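Local coordinates for protein transcriptional activator of comK gene (Bacillus halodurans, PDB 2HQB) that probably acts as a membrane-anchored substrate-binding lipoprotein of the BMP family and probably activates the competence gene comK, at residues Tyr252-Phe255 and Val259-Leu262; Tyr110-Phe115 and Thr224-His229; Asn47-Ala52 and Phe78-Asn83; Phe68-Ala73 and Asp232-Val237. All coordinates share one frame; numbering follows the deposited sequence.

Interaction 1: Tyr252-Phe255 and Val259-Leu262; sequences YYDF and VVSL
Val-259 meets Tyr-253 where the chain crosses between the two domains of a periplasmic-binding-protein fold. Strand 249-253 is an edge strand of the parallel sheet and strand 260-262 an edge strand of the mixed sheet. The touching parts of the two segments run in directions 37° apart. Val-259 places CG2 against Tyr-253 CB at 3.6 Å. Leu-233 of helix 230-240 touches both residues. Val-260 packs on Asp-254 and Phe-255. Val-260 CB lies 3.6 Å from Asp-254 C. With CG1 anti to the backbone N (chi1 168°), that methyl comes over one face of the Phe-255 ring. It sits 3.9 Å from the centroid and 17° off the normal, a CH-pi contact. Val-260 CG1 also lies 4.0 Å from Asp-254 OD1. This OD1 takes a weak bond from Phe-255 N, and OD2 of the same carboxylate is hydrogen-bonded to Tyr-284 OH. The backbone of Ser-261 packs on the ring, with Ser-261 CA 3.4 Å from Phe-255 CE2. Its OG is hydrogen-bonded to His-229 NE2. Leu-262 closes the row beside Ile-277 and Ile-281 of helix 271-286. Leu-262 CG approaches Phe-255 CZ at 4.4 Å.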
# COMPACT_ATOMS: atom_id res chain seq x y z
N TYR A 252 -10.24 -8.32 2.08
CA TYR A 252 -9.95 -7.01 1.50
C TYR A 252 -10.12 -5.86 2.48
O TYR A 252 -11.14 -5.78 3.15
CB TYR A 252 -10.84 -6.77 0.29
CG TYR A 252 -10.41 -7.60 -0.88
CD1 TYR A 252 -10.75 -8.97 -0.95
CD2 TYR A 252 -9.58 -7.06 -1.87
CE1 TYR A 252 -10.26 -9.78 -2.00
CE2 TYR A 252 -9.08 -7.85 -2.90
CZ TYR A 252 -9.41 -9.21 -2.97
OH TYR A 252 -8.87 -10.00 -3.98
N TYR A 253 -9.12 -4.98 2.55
CA TYR A 253 -9.16 -3.85 3.49
C TYR A 253 -9.13 -2.49 2.82
O TYR A 253 -8.47 -2.31 1.80
CB TYR A 253 -8.01 -4.00 4.47
CG TYR A 253 -8.03 -5.33 5.17
CD1 TYR A 253 -7.72 -6.51 4.49
CD2 TYR A 253 -8.37 -5.42 6.50
CE1 TYR A 253 -7.76 -7.74 5.14
CE2 TYR A 253 -8.41 -6.64 7.15
CZ TYR A 253 -8.11 -7.79 6.47
OH TYR A 253 -8.19 -8.99 7.15
N ASP A 254 -9.85 -1.52 3.39
CA ASP A 254 -9.94 -0.19 2.79
C ASP A 254 -10.13 0.85 3.88
O ASP A 254 -9.84 0.57 5.05
CB ASP A 254 -11.14 -0.14 1.85
CG ASP A 254 -11.05 0.94 0.82
OD1 ASP A 254 -10.18 1.83 0.95
OD2 ASP A 254 -11.86 0.91 -0.14
N PHE A 255 -10.61 2.03 3.52
CA PHE A 255 -10.83 3.10 4.52
C PHE A 255 -11.74 2.70 5.67
O PHE A 255 -11.57 3.14 6.79
CB PHE A 255 -11.41 4.34 3.87
CG PHE A 255 -10.38 5.28 3.29
CD1 PHE A 255 -10.09 5.25 1.93
CD2 PHE A 255 -9.81 6.27 4.08
CE1 PHE A 255 -9.25 6.22 1.37
CE2 PHE A 255 -8.97 7.23 3.52
CZ PHE A 255 -8.70 7.21 2.16
N VAL A 259 -7.23 0.71 7.96
CA VAL A 259 -5.84 0.50 7.64
C VAL A 259 -5.49 1.14 6.32
O VAL A 259 -4.52 0.76 5.64
CB VAL A 259 -5.52 -0.99 7.63
CG1 VAL A 259 -5.76 -1.55 8.99
CG2 VAL A 259 -6.37 -1.69 6.62
N VAL A 260 -6.31 2.12 5.95
CA VAL A 260 -6.08 2.89 4.73
C VAL A 260 -6.50 4.30 5.05
O VAL A 260 -7.55 4.53 5.64
CB VAL A 260 -6.92 2.42 3.56
CG1 VAL A 260 -6.84 3.44 2.45
CG2 VAL A 260 -6.40 1.10 3.07
N SER A 261 -5.67 5.26 4.65
CA SER A 261 -5.97 6.65 4.93
C SER A 261 -5.28 7.66 4.01
O SER A 261 -4.77 7.31 2.94
CB SER A 261 -5.56 6.93 6.37
OG SER A 261 -4.19 6.63 6.53
N LEU A 262 -5.29 8.92 4.44
CA LEU A 262 -4.62 9.98 3.73
C LEU A 262 -3.57 10.50 4.70
O LEU A 262 -3.77 10.44 5.92
CB LEU A 262 -5.58 11.12 3.37
CG LEU A 262 -6.43 10.98 2.12
CD1 LEU A 262 -6.82 12.35 1.69
CD2 LEU A 262 -5.66 10.34 1.00

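Interaction 2: Tyr110-Phe115 and Thr224-His229; sequences YAMGYF and TSTVQH
Met-112, modelled as selenomethionine, lies across Thr-226 and Gln-228 in a helix-on-sheet contact of the second domain of this binding-protein fold. Helix 110-122 opens just after the chain first crosses into this domain. Strand 222-228 ends just before it crosses back. The two short segments run antiparallel at 171°, with axes 8.3 Å apart.

The contact between the segments is van der Waals packing. Met-112 has CG between its backbone N and carbonyl carbon (chi1 84°). Beyond CG the chain is extended and runs across the strand, from Thr-226 to Gln-228. It meets both strand side chains at about a right angle. Met-112 CG rests on Thr-226 CB at 3.6 Å. The selenium of Met-112 then passes beside Gln-228 CG, also at 3.6 Å. At the end of the side chain, the methyl CE packs against the amide of Gln-228, nearest to NE2. The methyl branch of Thr-226 faces the helix, where CG2 packs against the backbone O of Met-112. Val-260 and Phe-255 touch the same Met-112 side chain, so it joins the helix to the neighbouring linker as well.

The polar part is the hydroxyl of Thr-226, whose partners lie within the sheet. Thr-226 OG1 is hydrogen-bonded to Tyr-186 OH and to Gly-209 O of the neighbouring strand, which satisfies this buried group.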
# COMPACT_ATOMS: atom_id res chain seq x y z
N TYR A 110 -8.71 1.85 -5.16
CA TYR A 110 -9.49 2.93 -5.78
C TYR A 110 -9.79 4.12 -4.85
O TYR A 110 -9.45 5.25 -5.19
CB TYR A 110 -10.80 2.37 -6.32
CG TYR A 110 -11.63 3.35 -7.11
CD1 TYR A 110 -11.39 3.58 -8.48
CD2 TYR A 110 -12.64 4.08 -6.49
CE1 TYR A 110 -12.15 4.52 -9.20
CE2 TYR A 110 -13.39 5.02 -7.19
CZ TYR A 110 -13.14 5.24 -8.53
OH TYR A 110 -13.85 6.24 -9.14
N ALA A 111 -10.41 3.86 -3.70
CA ALA A 111 -10.75 4.93 -2.76
C ALA A 111 -9.62 5.92 -2.52
O ALA A 111 -9.70 7.09 -2.90
CB ALA A 111 -11.18 4.36 -1.43
N MSE A 112 -8.57 5.44 -1.87
CA MSE A 112 -7.45 6.31 -1.55
C MSE A 112 -6.96 7.10 -2.74
O MSE A 112 -6.55 8.24 -2.59
CB MSE A 112 -6.29 5.50 -0.96
CG MSE A 112 -5.35 4.82 -1.96
SE MSE A 112 -4.00 3.69 -1.04
CE MSE A 112 -3.12 3.01 -2.62
N GLY A 113 -7.00 6.53 -3.93
CA GLY A 113 -6.52 7.24 -5.10
C GLY A 113 -7.43 8.39 -5.46
O GLY A 113 -6.99 9.46 -5.89
N TYR A 114 -8.72 8.15 -5.28
CA TYR A 114 -9.73 9.12 -5.58
C TYR A 114 -9.50 10.35 -4.71
O TYR A 114 -9.15 11.42 -5.21
CB TYR A 114 -11.08 8.49 -5.32
CG TYR A 114 -12.26 9.24 -5.86
CD1 TYR A 114 -12.63 9.14 -7.21
CD2 TYR A 114 -13.04 10.03 -5.03
CE1 TYR A 114 -13.74 9.80 -7.69
CE2 TYR A 114 -14.14 10.69 -5.50
CZ TYR A 114 -14.49 10.58 -6.82
OH TYR A 114 -15.63 11.22 -7.24
N PHE A 115 -9.67 10.18 -3.41
CA PHE A 115 -9.47 11.28 -2.47
C PHE A 115 -8.14 11.99 -2.65
O PHE A 115 -8.06 13.21 -2.46
CB PHE A 115 -9.59 10.76 -1.04
CG PHE A 115 -10.88 10.11 -0.76
CD1 PHE A 115 -12.06 10.83 -0.90
CD2 PHE A 115 -10.94 8.77 -0.47
CE1 PHE A 115 -13.27 10.22 -0.77
CE2 PHE A 115 -12.16 8.14 -0.33
CZ PHE A 115 -13.33 8.87 -0.48
N THR A 224 -0.23 15.49 0.19
CA THR A 224 -0.77 14.41 1.01
C THR A 224 -0.23 13.07 0.51
O THR A 224 0.48 13.01 -0.50
CB THR A 224 -2.32 14.43 0.99
OG1 THR A 224 -2.75 15.42 1.93
CG2 THR A 224 -2.96 13.10 1.38
N SER A 225 -0.57 12.01 1.22
CA SER A 225 -0.11 10.69 0.86
C SER A 225 -1.25 9.69 0.95
O SER A 225 -2.09 9.78 1.86
CB SER A 225 1.03 10.31 1.81
OG SER A 225 1.56 11.49 2.41
N THR A 226 -1.30 8.76 -0.00
CA THR A 226 -2.31 7.70 0.01
C THR A 226 -1.67 6.55 0.84
O THR A 226 -0.98 5.69 0.33
CB THR A 226 -2.72 7.25 -1.46
OG1 THR A 226 -1.58 6.80 -2.22
CG2 THR A 226 -3.34 8.43 -2.21
N VAL A 227 -1.92 6.56 2.14
CA VAL A 227 -1.33 5.59 3.06
C VAL A 227 -2.02 4.24 3.26
O VAL A 227 -3.24 4.16 3.41
CB VAL A 227 -1.18 6.26 4.43
CG1 VAL A 227 -0.35 5.40 5.36
CG2 VAL A 227 -0.57 7.63 4.25
N GLN A 228 -1.21 3.17 3.27
CA GLN A 228 -1.71 1.82 3.51
C GLN A 228 -0.95 1.33 4.75
O GLN A 228 0.27 1.20 4.72
CB GLN A 228 -1.45 0.92 2.31
CG GLN A 228 -2.19 1.41 1.07
CD GLN A 228 -2.13 0.43 -0.09
OE1 GLN A 228 -1.11 -0.18 -0.34
NE2 GLN A 228 -3.24 0.29 -0.81
N HIS A 229 -1.67 1.07 5.84
CA HIS A 229 -1.00 0.67 7.08
C HIS A 229 -0.73 -0.79 7.24
O HIS A 229 -1.45 -1.48 7.96
CB HIS A 229 -1.79 1.18 8.28
CG HIS A 229 -2.10 2.64 8.21
ND1 HIS A 229 -1.22 3.61 8.62
CD2 HIS A 229 -3.18 3.30 7.71
CE1 HIS A 229 -1.73 4.80 8.38
NE2 HIS A 229 -2.92 4.64 7.83

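Interaction 3: Asn47-Ala52 and Phe78-Asn83; sequences NSEQKA and FSTIHN
Glu-49 and Thr-80 face each other with CA atoms 8.7 Å apart, where the start of helix 49-61 lies beside the C-terminal end of helix 73-79. The two helices flank strand 66-69 in sequence, in the alternating alpha/beta order of the first domain. The contact is small and lies at the surface.

The two side chains reach toward each other from their segments. Glu-49 has CG anti to the backbone N (chi1 -168°) and an extended chain, which carries the carboxylate across to the other segment. Glu-49 OE2 comes 2.7 Å from Thr-80 OG1, and the same oxygen lies 3.6 Å from Thr-80 CG2. The backbone oxygens of Glu-76 and Tyr-77, in the preceding turn of helix 73-79, are competing acceptors for this hydroxyl. It has one proton to give, so its bond to the carboxylate is not settled.

Each segment is held by its own local bonds. Ser-48 is the N-cap of helix 49-61: its OG accepts from Lys-51 N at 3.2 Å, almost straight at 177°. This caps the first turn of the helix, from which Glu-49 projects. Thr-80 is the first residue to leave the other helix. Beneath the surface pair, Phe-78 and Ile-81 pack on Ile-56 of helix 49-61. Past the helix end, His-82 folds back on Ser-79. His-82 ND1 donates to Ser-79 O at 3.2 Å, with the oxygen near the imidazole plane and the donor above the carbonyl plane.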
# COMPACT_ATOMS: atom_id res chain seq x y z
N ASN A 47 13.46 -16.63 -1.50
CA ASN A 47 13.18 -16.35 -2.91
C ASN A 47 12.67 -17.49 -3.84
O ASN A 47 12.55 -17.31 -5.06
CB ASN A 47 14.43 -15.70 -3.50
CG ASN A 47 14.87 -14.46 -2.71
OD1 ASN A 47 16.05 -14.24 -2.51
ND2 ASN A 47 13.93 -13.65 -2.28
N SER A 48 12.35 -18.66 -3.29
CA SER A 48 11.84 -19.74 -4.11
C SER A 48 10.91 -20.63 -3.32
O SER A 48 10.93 -20.61 -2.09
CB SER A 48 12.98 -20.61 -4.62
OG SER A 48 13.72 -21.16 -3.54
N GLU A 49 10.08 -21.41 -4.00
CA GLU A 49 9.22 -22.30 -3.25
C GLU A 49 10.13 -23.13 -2.33
O GLU A 49 9.87 -23.26 -1.12
CB GLU A 49 8.43 -23.22 -4.19
CG GLU A 49 7.30 -23.97 -3.49
CD GLU A 49 6.23 -24.49 -4.43
OE1 GLU A 49 6.48 -25.51 -5.10
OE2 GLU A 49 5.14 -23.87 -4.50
N GLN A 50 11.22 -23.66 -2.90
CA GLN A 50 12.21 -24.48 -2.20
C GLN A 50 12.55 -23.93 -0.83
O GLN A 50 12.29 -24.57 0.19
CB GLN A 50 13.49 -24.61 -3.03
CG GLN A 50 14.67 -25.31 -2.29
CD GLN A 50 16.09 -24.85 -2.75
OE1 GLN A 50 16.48 -23.67 -2.59
NE2 GLN A 50 16.86 -25.79 -3.31
N LYS A 51 13.14 -22.73 -0.81
CA LYS A 51 13.55 -22.09 0.43
C LYS A 51 12.35 -21.86 1.32
O LYS A 51 12.39 -22.13 2.51
CB LYS A 51 14.21 -20.74 0.16
CG LYS A 51 15.53 -20.78 -0.59
CD LYS A 51 15.86 -19.42 -1.22
CE LYS A 51 17.02 -19.51 -2.21
NZ LYS A 51 17.03 -18.33 -3.13
N ALA A 52 11.27 -21.36 0.72
CA ALA A 52 10.07 -21.06 1.48
C ALA A 52 9.64 -22.31 2.22
O ALA A 52 9.35 -22.24 3.41
CB ALA A 52 8.97 -20.55 0.54
N PHE A 78 2.55 -21.03 0.08
CA PHE A 78 1.77 -21.55 1.18
C PHE A 78 0.73 -22.55 0.72
O PHE A 78 0.34 -23.46 1.46
CB PHE A 78 1.04 -20.42 1.91
CG PHE A 78 1.95 -19.49 2.64
CD1 PHE A 78 1.51 -18.24 3.02
CD2 PHE A 78 3.24 -19.85 2.95
CE1 PHE A 78 2.34 -17.36 3.69
CE2 PHE A 78 4.08 -18.99 3.62
CZ PHE A 78 3.63 -17.74 3.99
N SER A 79 0.26 -22.38 -0.51
CA SER A 79 -0.77 -23.27 -1.01
C SER A 79 -0.29 -24.68 -1.26
O SER A 79 -1.05 -25.65 -1.14
CB SER A 79 -1.37 -22.71 -2.28
OG SER A 79 -2.10 -21.53 -1.97
N THR A 80 0.98 -24.81 -1.61
CA THR A 80 1.55 -26.11 -1.90
C THR A 80 2.05 -26.75 -0.63
O THR A 80 2.79 -27.72 -0.67
CB THR A 80 2.71 -25.99 -2.93
OG1 THR A 80 3.57 -24.89 -2.59
CG2 THR A 80 2.15 -25.80 -4.33
N ILE A 81 1.63 -26.22 0.52
CA ILE A 81 2.13 -26.77 1.76
C ILE A 81 1.17 -26.60 2.96
O ILE A 81 1.38 -27.22 4.01
CB ILE A 81 3.53 -26.13 2.04
CG1 ILE A 81 4.43 -27.13 2.72
CG2 ILE A 81 3.39 -24.84 2.87
CD1 ILE A 81 5.79 -26.57 3.13
N HIS A 82 0.11 -25.80 2.81
CA HIS A 82 -0.78 -25.53 3.94
C HIS A 82 -1.59 -26.69 4.43
O HIS A 82 -2.26 -26.59 5.45
CB HIS A 82 -1.75 -24.41 3.60
CG HIS A 82 -2.93 -24.87 2.81
ND1 HIS A 82 -2.81 -25.41 1.54
CD2 HIS A 82 -4.26 -24.87 3.09
CE1 HIS A 82 -4.02 -25.71 1.08
NE2 HIS A 82 -4.91 -25.39 2.00
N ASN A 83 -1.54 -27.80 3.70
CA ASN A 83 -2.31 -28.98 4.10
C ASN A 83 -1.53 -29.96 4.92
O ASN A 83 -2.12 -30.88 5.48
CB ASN A 83 -2.91 -29.69 2.88
CG ASN A 83 -4.24 -29.13 2.51
OD1 ASN A 83 -5.07 -28.82 3.38
ND2 ASN A 83 -4.49 -28.99 1.20

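Interaction 4: Phe68-Ala73 and Asp232-Val237; sequences FGHGHA and DLYVLV
Tyr-234 reaches from helix 230-240 to Phe-68 of strand 66-69 and to His-70 two residues on. The three rings form a buried aromatic cluster.

The ring contacts are oblique. The Phe-68 and Tyr-234 centroids are 4.6 Å apart and the planes are inclined at 32°. The two side chains run antiparallel alongside each other. Tyr-234 CD2 stands over the centre of one Phe-68 face, 3.8 Å above the plane, and Tyr-234 CE2 approaches Phe-68 CG at 3.6 Å. His-70 and Tyr-234 are more steeply inclined, with planes at 56°. Phe-93 joins the group: its ring is nearly parallel to that of Tyr-234 and edge-to-face with that of His-70.

One aliphatic contact extends the cluster. Val-237 lies about one turn further along the helix, and Val-237 CG1 meets Phe-68 CZ at 3.9 Å. Ile-32 of helix 23-35 and Val-8 and Leu-10 of strand 7-11 also touch Phe-68, which is thus enclosed by apolar groups.

The polar atoms meet at the far end of the tyrosine. His-70 has CG anti to its backbone N (chi1 -155°), which turns the imidazole toward the phenol. His-70 ND1 lies 2.7 Å from Tyr-234 OH, near the plane of the tyrosine ring and at its edge.

The arrangement is that of an alpha/beta layered domain. Helix 230-240, which follows a strand of the other domain, packs on the parallel sheet of the first, as in two-domain periplasmic binding proteins.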
# COMPACT_ATOMS: atom_id res chain seq x y z
N PHE A 68 3.47 -15.41 8.21
CA PHE A 68 3.16 -14.40 7.18
C PHE A 68 4.14 -14.49 6.01
O PHE A 68 5.29 -14.90 6.16
CB PHE A 68 3.22 -12.99 7.72
CG PHE A 68 2.07 -12.62 8.60
CD1 PHE A 68 2.15 -12.78 9.97
CD2 PHE A 68 0.93 -12.03 8.05
CE1 PHE A 68 1.15 -12.34 10.78
CE2 PHE A 68 -0.10 -11.59 8.87
CZ PHE A 68 0.01 -11.74 10.24
N GLY A 69 3.64 -14.11 4.83
CA GLY A 69 4.44 -14.13 3.61
C GLY A 69 4.22 -12.77 2.97
O GLY A 69 3.12 -12.44 2.53
N HIS A 70 5.26 -11.96 2.92
CA HIS A 70 5.07 -10.64 2.40
C HIS A 70 5.24 -10.59 0.90
O HIS A 70 6.35 -10.45 0.38
CB HIS A 70 6.00 -9.66 3.07
CG HIS A 70 5.49 -8.28 3.04
ND1 HIS A 70 4.20 -7.96 3.44
CD2 HIS A 70 6.07 -7.12 2.66
CE1 HIS A 70 4.03 -6.65 3.32
NE2 HIS A 70 5.14 -6.12 2.85
N GLY A 71 4.12 -10.69 0.21
CA GLY A 71 4.23 -10.68 -1.21
C GLY A 71 3.31 -11.67 -1.85
O GLY A 71 2.90 -12.64 -1.25
N HIS A 72 3.00 -11.41 -3.11
CA HIS A 72 2.09 -12.23 -3.87
C HIS A 72 2.48 -13.70 -4.10
O HIS A 72 1.62 -14.57 -4.29
CB HIS A 72 1.87 -11.54 -5.21
CG HIS A 72 1.43 -12.45 -6.30
ND1 HIS A 72 0.10 -12.69 -6.58
CD2 HIS A 72 2.14 -13.22 -7.16
CE1 HIS A 72 0.01 -13.57 -7.56
NE2 HIS A 72 1.23 -13.91 -7.93
N ALA A 73 3.78 -13.98 -4.08
CA ALA A 73 4.23 -15.33 -4.36
C ALA A 73 4.19 -16.31 -3.21
O ALA A 73 4.32 -17.51 -3.40
CB ALA A 73 5.59 -15.26 -4.89
N ASP A 232 -0.01 -1.92 10.76
CA ASP A 232 -1.28 -2.05 11.46
C ASP A 232 -2.03 -3.30 11.05
O ASP A 232 -2.53 -4.04 11.89
CB ASP A 232 -2.14 -0.84 11.19
CG ASP A 232 -1.65 0.34 11.91
OD1 ASP A 232 -0.57 0.20 12.53
OD2 ASP A 232 -2.32 1.38 11.86
N LEU A 233 -2.13 -3.52 9.75
CA LEU A 233 -2.81 -4.70 9.31
C LEU A 233 -2.15 -5.97 9.90
O LEU A 233 -2.86 -6.91 10.26
CB LEU A 233 -2.81 -4.78 7.79
CG LEU A 233 -3.84 -5.79 7.34
CD1 LEU A 233 -5.18 -5.31 7.83
CD2 LEU A 233 -3.83 -5.95 5.83
N TYR A 234 -0.82 -6.00 9.98
CA TYR A 234 -0.15 -7.19 10.52
C TYR A 234 -0.60 -7.43 11.93
O TYR A 234 -1.02 -8.52 12.27
CB TYR A 234 1.38 -7.05 10.54
CG TYR A 234 2.06 -7.61 9.32
CD1 TYR A 234 1.98 -6.95 8.10
CD2 TYR A 234 2.79 -8.78 9.39
CE1 TYR A 234 2.63 -7.44 6.99
CE2 TYR A 234 3.44 -9.28 8.27
CZ TYR A 234 3.35 -8.59 7.07
OH TYR A 234 3.97 -9.05 5.93
N VAL A 235 -0.49 -6.41 12.77
CA VAL A 235 -0.91 -6.52 14.15
C VAL A 235 -2.39 -6.93 14.14
O VAL A 235 -2.75 -7.94 14.73
CB VAL A 235 -0.66 -5.17 14.87
CG1 VAL A 235 -1.24 -5.18 16.27
CG2 VAL A 235 0.85 -4.92 14.94
N LEU A 236 -3.23 -6.18 13.45
CA LEU A 236 -4.65 -6.49 13.39
C LEU A 236 -4.93 -7.97 13.13
O LEU A 236 -5.65 -8.63 13.89
CB LEU A 236 -5.32 -5.65 12.30
CG LEU A 236 -6.75 -5.96 11.86
CD1 LEU A 236 -7.67 -5.96 13.09
CD2 LEU A 236 -7.23 -4.91 10.87
N VAL A 237 -4.36 -8.48 12.05
CA VAL A 237 -4.55 -9.87 11.64
C VAL A 237 -3.97 -10.88 12.64
O VAL A 237 -4.46 -11.98 12.74
CB VAL A 237 -3.93 -10.09 10.23
CG1 VAL A 237 -3.88 -11.56 9.88
CG2 VAL A 237 -4.75 -9.30 9.19

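In the fold
Along the chain interaction 3 opens first, and the first segment of interaction 4 lies between its two segments. Interaction 2 lies wholly between the two segments of interaction 4, and interaction 1 comes last. Interactions 3 and 4 belong to the first domain. Their centres are 16 Å apart, and Phe-78 packs on Phe-68 and Gly-69. Interaction 2 lies in the second domain, about 32 Å from interaction 3 between centres. Interaction 1 joins the two ends of one of the crossovers between the sheets. It adjoins interaction 2, 8 Å away between centres, through paired strands 222-228 and 260-262. It touches interaction 4 through Leu-233, 14 Å away between centres. Interactions 1 and 2 thus line the crossovers on which such domains probably hinge.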